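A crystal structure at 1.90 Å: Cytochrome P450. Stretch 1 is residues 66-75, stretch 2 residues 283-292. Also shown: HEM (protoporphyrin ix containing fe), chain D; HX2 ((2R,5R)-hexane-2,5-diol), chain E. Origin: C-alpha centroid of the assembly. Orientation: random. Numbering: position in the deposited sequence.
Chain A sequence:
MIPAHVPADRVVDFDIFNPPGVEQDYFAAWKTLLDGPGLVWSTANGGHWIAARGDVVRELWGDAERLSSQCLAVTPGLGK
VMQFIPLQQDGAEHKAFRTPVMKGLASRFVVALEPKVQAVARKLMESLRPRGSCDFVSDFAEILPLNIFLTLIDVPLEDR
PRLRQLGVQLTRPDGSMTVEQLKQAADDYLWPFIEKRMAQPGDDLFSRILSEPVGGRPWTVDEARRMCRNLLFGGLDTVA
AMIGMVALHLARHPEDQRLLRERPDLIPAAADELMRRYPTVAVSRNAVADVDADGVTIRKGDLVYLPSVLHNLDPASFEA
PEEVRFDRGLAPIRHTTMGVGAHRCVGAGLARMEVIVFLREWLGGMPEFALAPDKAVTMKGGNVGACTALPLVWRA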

# COMPACT_ATOMS: atom_id res chain seq x y z
N ARG A 66 -13.34 -9.24 -16.36
CA ARG A 66 -13.25 -8.44 -17.57
C ARG A 66 -12.14 -7.39 -17.53
O ARG A 66 -11.72 -6.92 -18.58
CB ARG A 66 -14.59 -7.80 -17.85
CG ARG A 66 -15.71 -8.84 -18.05
CD ARG A 66 -16.96 -8.15 -18.49
NE ARG A 66 -17.51 -7.34 -17.39
CZ ARG A 66 -18.55 -6.52 -17.50
NH1 ARG A 66 -19.16 -6.36 -18.68
NH2 ARG A 66 -18.99 -5.86 -16.45
N LEU A 67 -11.65 -7.06 -16.34
CA LEU A 67 -10.54 -6.09 -16.18
C LEU A 67 -9.37 -6.81 -15.52
O LEU A 67 -9.37 -7.02 -14.31
CB LEU A 67 -11.00 -4.89 -15.34
CG LEU A 67 -12.13 -4.05 -15.92
CD1 LEU A 67 -12.32 -2.85 -15.00
CD2 LEU A 67 -11.81 -3.56 -17.34
N SER A 68 -8.39 -7.16 -16.35
CA SER A 68 -7.23 -7.95 -16.01
C SER A 68 -6.25 -7.13 -15.22
O SER A 68 -6.14 -5.89 -15.39
CB SER A 68 -6.53 -8.48 -17.30
OG SER A 68 -5.25 -9.12 -17.06
N SER A 69 -5.54 -7.84 -14.36
CA SER A 69 -4.50 -7.27 -13.50
C SER A 69 -3.14 -7.39 -14.15
O SER A 69 -2.11 -7.05 -13.54
CB SER A 69 -4.45 -7.98 -12.14
OG SER A 69 -5.60 -7.61 -11.38
N GLN A 70 -3.11 -7.88 -15.39
CA GLN A 70 -1.84 -8.18 -16.02
C GLN A 70 -0.94 -6.98 -16.22
O GLN A 70 0.28 -7.08 -16.08
CB GLN A 70 -2.07 -8.77 -17.40
CG GLN A 70 -1.07 -9.74 -17.75
CD GLN A 70 -1.64 -11.10 -17.52
OE1 GLN A 70 -2.14 -11.41 -16.42
NE2 GLN A 70 -1.62 -11.92 -18.58
N CYS A 71 -1.54 -5.86 -16.61
CA CYS A 71 -0.76 -4.67 -17.04
C CYS A 71 0.15 -4.05 -15.92
O CYS A 71 1.21 -3.49 -16.22
CB CYS A 71 -1.71 -3.61 -17.62
SG CYS A 71 -2.90 -2.84 -16.42
N LEU A 72 -0.29 -4.16 -14.67
CA LEU A 72 0.39 -3.58 -13.48
C LEU A 72 0.30 -2.05 -13.39
O LEU A 72 -0.00 -1.51 -12.33
CB LEU A 72 1.85 -4.03 -13.31
CG LEU A 72 2.64 -3.58 -12.05
CD1 LEU A 72 2.00 -4.20 -10.81
CD2 LEU A 72 4.11 -3.99 -12.10
N ALA A 73 0.61 -1.38 -14.49
CA ALA A 73 0.72 0.06 -14.46
C ALA A 73 0.44 0.65 -15.81
O ALA A 73 0.55 -0.05 -16.86
CB ALA A 73 2.09 0.51 -13.97
N VAL A 74 0.12 1.95 -15.81
CA VAL A 74 0.02 2.68 -17.07
C VAL A 74 1.37 2.96 -17.76
O VAL A 74 1.39 3.25 -18.96
CB VAL A 74 -0.84 3.98 -16.93
CG1 VAL A 74 -2.26 3.64 -16.40
CG2 VAL A 74 -0.15 4.98 -16.06
N THR A 75 2.49 2.87 -17.04
CA THR A 75 3.82 3.00 -17.66
C THR A 75 4.14 1.75 -18.45
O THR A 75 4.16 0.67 -17.86
CB THR A 75 4.88 3.13 -16.58
OG1 THR A 75 4.44 4.05 -15.60
CG2 THR A 75 6.18 3.61 -17.16
N VAL A 283 -4.69 1.48 -8.43
CA VAL A 283 -4.26 0.34 -9.24
C VAL A 283 -4.66 0.51 -10.69
O VAL A 283 -5.59 1.27 -11.02
CB VAL A 283 -4.82 -1.00 -8.73
CG1 VAL A 283 -4.34 -1.27 -7.29
CG2 VAL A 283 -6.38 -1.06 -8.87
N SER A 284 -4.00 -0.27 -11.55
CA SER A 284 -4.34 -0.26 -13.00
C SER A 284 -4.98 -1.58 -13.42
O SER A 284 -4.71 -2.63 -12.81
CB SER A 284 -3.08 -0.02 -13.84
OG SER A 284 -2.47 1.23 -13.53
N ARG A 285 -5.83 -1.54 -14.45
CA ARG A 285 -6.34 -2.78 -15.06
C ARG A 285 -6.31 -2.61 -16.56
O ARG A 285 -6.39 -1.49 -17.03
CB ARG A 285 -7.82 -3.01 -14.67
CG ARG A 285 -8.09 -3.20 -13.14
CD ARG A 285 -7.44 -4.50 -12.68
NE ARG A 285 -7.86 -4.86 -11.30
CZ ARG A 285 -7.09 -4.78 -10.24
NH1 ARG A 285 -5.83 -4.34 -10.30
NH2 ARG A 285 -7.57 -5.20 -9.07
N ASN A 286 -6.28 -3.72 -17.30
CA ASN A 286 -6.43 -3.62 -18.74
C ASN A 286 -7.66 -4.42 -19.11
O ASN A 286 -7.85 -5.55 -18.66
CB ASN A 286 -5.16 -4.14 -19.49
CG ASN A 286 -4.75 -5.55 -19.08
OD1 ASN A 286 -4.32 -5.81 -17.93
ND2 ASN A 286 -4.81 -6.48 -20.03
N ALA A 287 -8.51 -3.83 -19.93
CA ALA A 287 -9.73 -4.53 -20.31
C ALA A 287 -9.43 -5.74 -21.21
O ALA A 287 -8.71 -5.62 -22.21
CB ALA A 287 -10.71 -3.57 -20.96
N VAL A 288 -9.98 -6.90 -20.86
CA VAL A 288 -9.92 -8.12 -21.73
C VAL A 288 -11.27 -8.52 -22.37
O VAL A 288 -11.34 -9.49 -23.18
CB VAL A 288 -9.28 -9.33 -21.00
CG1 VAL A 288 -7.78 -9.08 -20.73
CG2 VAL A 288 -10.05 -9.65 -19.73
N ALA A 289 -12.33 -7.80 -21.99
CA ALA A 289 -13.67 -7.85 -22.60
C ALA A 289 -14.19 -6.43 -22.51
O ALA A 289 -13.75 -5.68 -21.65
CB ALA A 289 -14.59 -8.79 -21.82
N ASP A 290 -15.14 -6.04 -23.37
CA ASP A 290 -15.75 -4.70 -23.25
C ASP A 290 -16.53 -4.62 -21.93
O ASP A 290 -17.10 -5.63 -21.48
CB ASP A 290 -16.71 -4.39 -24.41
CG ASP A 290 -16.00 -4.29 -25.77
OD1 ASP A 290 -14.75 -4.18 -25.86
OD2 ASP A 290 -16.73 -4.28 -26.79
N VAL A 291 -16.54 -3.43 -21.31
CA VAL A 291 -17.21 -3.24 -20.02
C VAL A 291 -17.98 -1.94 -20.06
O VAL A 291 -17.39 -0.86 -20.17
CB VAL A 291 -16.20 -3.14 -18.80
CG1 VAL A 291 -16.95 -2.77 -17.49
CG2 VAL A 291 -15.41 -4.42 -18.62
N ASP A 292 -19.29 -2.03 -19.95
CA ASP A 292 -20.10 -0.83 -19.82
C ASP A 292 -20.07 -0.37 -18.38
O ASP A 292 -20.24 -1.19 -17.47
CB ASP A 292 -21.55 -1.13 -20.17
CG ASP A 292 -21.77 -1.28 -21.67
OD1 ASP A 292 -20.79 -1.18 -22.46
OD2 ASP A 292 -22.94 -1.51 -22.07
CHA HEM D . -2.64 -6.45 -2.81
CHB HEM D . -2.89 -2.25 -0.34
CHC HEM D . 0.21 -4.01 2.91
CHD HEM D . 1.23 -7.66 -0.05
C1A HEM D . -3.02 -5.19 -2.36
C2A HEM D . -4.06 -4.39 -2.97
C3A HEM D . -4.15 -3.23 -2.32
C4A HEM D . -3.13 -3.24 -1.26
CMA HEM D . -5.12 -2.08 -2.69
CAA HEM D . -4.96 -4.82 -4.16
CBA HEM D . -4.19 -4.57 -5.44
CGA HEM D . -5.02 -4.86 -6.68
O1A HEM D . -4.44 -4.81 -7.81
O2A HEM D . -6.26 -5.14 -6.61
C1B HEM D . -2.08 -2.35 0.78
C2B HEM D . -1.97 -1.38 1.84
C3B HEM D . -1.10 -1.89 2.73
C4B HEM D . -0.66 -3.19 2.25
CMB HEM D . -2.73 -0.04 1.86
CAB HEM D . -0.54 -1.33 4.04
CBB HEM D . -0.84 -0.10 4.50
C1C HEM D . 0.79 -5.16 2.44
C2C HEM D . 1.75 -6.01 3.15
C3C HEM D . 2.04 -7.01 2.28
C4C HEM D . 1.23 -6.87 1.09
CMC HEM D . 2.31 -5.73 4.57
CAC HEM D . 2.97 -8.25 2.44
CBC HEM D . 4.06 -8.23 3.18
C1D HEM D . 0.28 -7.69 -1.03
C2D HEM D . 0.22 -8.70 -2.07
C3D HEM D . -1.00 -8.34 -2.89
C4D HEM D . -1.55 -7.14 -2.32
CMD HEM D . 1.18 -9.93 -2.26
CAD HEM D . -1.50 -9.15 -4.12
CBD HEM D . -2.70 -9.97 -3.62
CGD HEM D . -3.31 -10.62 -4.88
O1D HEM D . -3.03 -10.20 -6.02
O2D HEM D . -4.13 -11.54 -4.75
NA HEM D . -2.48 -4.46 -1.30
NB HEM D . -1.30 -3.45 1.11
NC HEM D . 0.47 -5.74 1.23
ND HEM D . -0.75 -6.78 -1.22
FE HEM D . -1.07 -5.15 -0.00
C1 HX2 E . 1.36 -1.07 -8.72
O1 HX2 E . -0.49 0.53 -8.70
C2 HX2 E . 0.46 -0.17 -7.87
O2 HX2 E . 1.13 -2.75 -3.71
C3 HX2 E . -0.21 -0.89 -6.70
C4 HX2 E . 0.79 -1.63 -5.79
C5 HX2 E . 0.19 -1.95 -4.42
C6 HX2 E . -1.12 -2.75 -4.58
O HOH W 1 -20.84 -4.42 -19.75
O HOH W 2 -10.71 -5.53 -11.80
O HOH W 3 -4.17 -9.62 -19.68
O HOH W 4 -2.55 -4.60 -12.21
O HOH W 5 -1.83 -1.77 -10.32
O HOH W 6 -0.58 1.16 -11.45
O HOH W 7 0.63 -4.08 -1.31

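The frame of this contact is a short antiparallel pairing between segments more than two hundred residues apart in sequence. Ser68 and Asn286 form the hydrogen-bonded pair, Ser68 N giving to Asn286 O and Asn286 N giving to Ser68 O, each at 2.9 Å. One step along, Leu67 and Ala287 face each other as a non-hydrogen-bonded pair, and beyond them Val288 N donates to Arg66 O at 2.9 Å, nearly straight. In the close pairing, Arg285 CA also lies 3.1 Å from Ser68 O.

Where the first stretch turns away from its partner, a side chain takes over from the backbone. Asn286, with chi1 near p, brings its OD1 to 3.1 Å from Cys71 N and accepts a hydrogen bond there. The turn is braced from within by Gln70 N, which donates to Ser68 OG at 3.0 Å. Serine suits this site: its short side chain lets OG accept from the backbone two residues ahead and also take a proton from a water that in turn accepts from Asn286 ND2.

Apolar packing is made by small and branched groups together with the aliphatic part of Arg66. On the sheet face carrying Leu67 and Ala287, Leu67 CD2 rests 3.8 Å from Ala287 CB and 3.9 Å from Val291 CG2; the small alanine leaves the leucine methyl close to the strand, its CD2 also 3.8 Å from Ala287 CA. The same valine methyl lies over one face of the Arg66 guanidinium and 3.6 Å from Arg66 CB, so the arginine covers apolar surface while its NH1 reaches a water shared with Asp292 N. Farther along, Cys71 points toward the second strand and sets SG 3.8 Å from Ser284 CB, a compact fit in which Ser284 is largely enclosed.

Charge is handled by Arg285, buried yet well supplied with partners. Its NH1 donates to Ser284 O at 3.2 Å and to HEM O1A at 2.9 Å, and its NH2 to HEM O2A at 2.8 Å, pairing the cation with a heme propionate. Ser69 OG sits over one face of the guanidinium, 3.4 Å from Arg285 CZ, without a hydrogen bond to it.

Waters complete the seam where the backbones no longer pair directly. One donates to both Ser69 O and Ser284 O; another donates to Leu72 O and accepts from Ser284 N. A third links Leu72 O with Ser284 OG, and these last two both reach O1 of the bound diol. The contact buries 783 Å² in all. Backbone hydrogen bonds join the strands from Arg66 to Ser68, and nearer the diol waters carry most of the polar links between Leu72 and Ser284.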